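Side-chain contact in protein A52 (Vaccinia virus, PDB 2VVW), which uses a Bcl-2-like fold to suppress host innate immunity, associating with IRAK2 to inhibit NF-kappa-B signalling and with TRAF6 to activate p38: residues F45-I48 against K49-D52. Sequence-based numbering, arbitrary orientation.
Sequences FNEI and KKFD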
loop_
_atom_site.group_PDB
_atom_site.type_symbol
_atom_site.label_atom_id
_atom_site.label_comp_id
_atom_site.label_asym_id
_atom_site.label_seq_id
_atom_site.Cartn_x
_atom_site.Cartn_y
_atom_site.Cartn_z
ATOM N N PHE A 45 -0.053 -14.356 -5.737
ATOM C CA PHE A 45 0.264 -13.298 -6.703
ATOM C C PHE A 45 0.788 -13.871 -8.023
ATOM O O PHE A 45 0.466 -13.350 -9.080
ATOM C CB PHE A 45 1.314 -12.314 -6.135
ATOM C CG PHE A 45 0.748 -11.272 -5.173
ATOM C CD1 PHE A 45 -0.528 -11.373 -4.659
ATOM C CD2 PHE A 45 1.534 -10.204 -4.773
ATOM C CE1 PHE A 45 -1.007 -10.417 -3.778
ATOM C CE2 PHE A 45 1.058 -9.238 -3.908
ATOM C CZ PHE A 45 -0.208 -9.357 -3.398
ATOM N N ASN A 46 1.590 -14.929 -7.963
ATOM C CA ASN A 46 2.074 -15.548 -9.207
ATOM C C ASN A 46 0.929 -16.093 -10.100
ATOM O O ASN A 46 1.029 -16.058 -11.332
ATOM C CB ASN A 46 3.143 -16.615 -8.929
ATOM C CG ASN A 46 4.540 -16.020 -8.717
ATOM O OD1 ASN A 46 4.858 -14.920 -9.189
ATOM N ND2 ASN A 46 5.383 -16.759 -8.011
ATOM N N GLU A 47 -0.162 -16.557 -9.495
ATOM C CA GLU A 47 -1.347 -16.952 -10.272
ATOM C C GLU A 47 -2.069 -15.746 -10.861
ATOM O O GLU A 47 -2.496 -15.774 -12.029
ATOM C CB GLU A 47 -2.338 -17.764 -9.425
ATOM C CG GLU A 47 -1.874 -19.164 -9.118
ATOM C CD GLU A 47 -1.585 -19.983 -10.373
ATOM O OE1 GLU A 47 -2.414 -19.956 -11.305
ATOM O OE2 GLU A 47 -0.532 -20.653 -10.422
ATOM N N ILE A 48 -2.203 -14.694 -10.061
ATOM C CA ILE A 48 -2.878 -13.492 -10.515
ATOM C C ILE A 48 -2.092 -12.880 -11.681
ATOM O O ILE A 48 -2.681 -12.391 -12.642
ATOM C CB ILE A 48 -3.098 -12.478 -9.389
ATOM C CG1 ILE A 48 -4.031 -13.067 -8.318
ATOM C CG2 ILE A 48 -3.721 -11.187 -9.952
ATOM C CD1 ILE A 48 -4.121 -12.254 -7.093
ATOM N N LYS A 49 -0.765 -12.958 -11.607
ATOM C CA LYS A 49 0.113 -12.462 -12.667
ATOM C C LYS A 49 -0.148 -13.149 -14.017
ATOM O O LYS A 49 0.012 -12.541 -15.079
ATOM C CB LYS A 49 1.571 -12.624 -12.234
ATOM C CG LYS A 49 2.572 -12.092 -13.243
ATOM C CD LYS A 49 3.922 -11.702 -12.623
ATOM C CE LYS A 49 4.787 -12.885 -12.274
ATOM N NZ LYS A 49 6.248 -12.534 -12.362
ATOM N N LYS A 50 -0.578 -14.406 -13.980
ATOM C CA LYS A 50 -0.937 -15.110 -15.199
ATOM C C LYS A 50 -2.129 -14.466 -15.925
ATOM O O LYS A 50 -2.308 -14.702 -17.114
ATOM C CB LYS A 50 -1.188 -16.597 -14.914
ATOM C CG LYS A 50 0.033 -17.325 -14.405
ATOM C CD LYS A 50 -0.251 -18.796 -14.194
ATOM C CE LYS A 50 0.936 -19.495 -13.544
ATOM N NZ LYS A 50 0.647 -20.931 -13.295
ATOM N N PHE A 51 -2.936 -13.661 -15.226
ATOM C CA PHE A 51 -4.053 -12.945 -15.843
ATOM C C PHE A 51 -3.628 -11.960 -16.935
ATOM O O PHE A 51 -4.469 -11.506 -17.712
ATOM C CB PHE A 51 -4.884 -12.161 -14.811
ATOM C CG PHE A 51 -5.603 -13.014 -13.781
ATOM C CD1 PHE A 51 -5.538 -14.399 -13.781
ATOM C CD2 PHE A 51 -6.366 -12.390 -12.803
ATOM C CE1 PHE A 51 -6.218 -15.143 -12.827
ATOM C CE2 PHE A 51 -7.066 -13.130 -11.849
ATOM C CZ PHE A 51 -6.991 -14.509 -11.865
ATOM N N ASP A 52 -2.338 -11.622 -16.988
ATOM C CA ASP A 52 -1.810 -10.718 -18.009
ATOM C C ASP A 52 -1.994 -11.276 -19.417
ATOM O O ASP A 52 -2.246 -10.527 -20.342
ATOM C CB ASP A 52 -0.321 -10.428 -17.769
ATOM C CG ASP A 52 -0.059 -9.633 -16.483
ATOM O OD1 ASP A 52 -0.997 -9.294 -15.720
ATOM O OD2 ASP A 52 1.125 -9.360 -16.245
HETATM O O HOH W 1 -2.230 -21.718 -13.253
HETATM O O HOH W 2 -2.208 -9.663 -13.402
#
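The Phe51 ring turns one face to the backbone of Ile48, whose CA sits 4.1 Å from the ring centroid and only 4° off the ring normal, a CH-pi contact square over the centre. Near the ring's CD1 side the carbonyl oxygen of Glu47 approaches obliquely, while Ile48 CG2 touches Phe51 CD2 at 4.1 Å. With chi1 at -63° CG1 lies beside the backbone N and the CG2 methyl stands anti to that N, on the side of the carbonyl carbon and the ring; the two side chains cross at a slant. The same pair is tied through the main chain: Phe51 N donates to Ile48 O at 2.9 Å. This is an i to i+3 bond, as in a 3-10 turn, repeated by Asp52 N on Lys49 O and weakly by Lys50 N on Glu47 O, whereas Lys49 N still reaches Phe45 O in the alpha-helical i to i+4 pattern, at 2.8 Å. The chain is passing from helix 43-49 into helix 51-59 within the all-helical Bcl-2-like fold, and Ile48 faces helix 21-35 while Phe51 packs on Ile100 and Ile103 of helix 96-115. Beyond the apolar pair, Glu47 and Lys50 run side by side. The glutamate chain bends at chi2 and the lysine stays extended beyond CG, bringing Lys50 NZ to Glu47 OE2 at 3.1 Å in a salt bridge on the syn side, 29° out of the carboxylate plane. One water donates to Glu47 OE1 and accepts from the same ammonium group. Another donates to both Ile48 O and Asp52 OD1, linking this junction to a carboxylate whose OD2 pairs with Arg32.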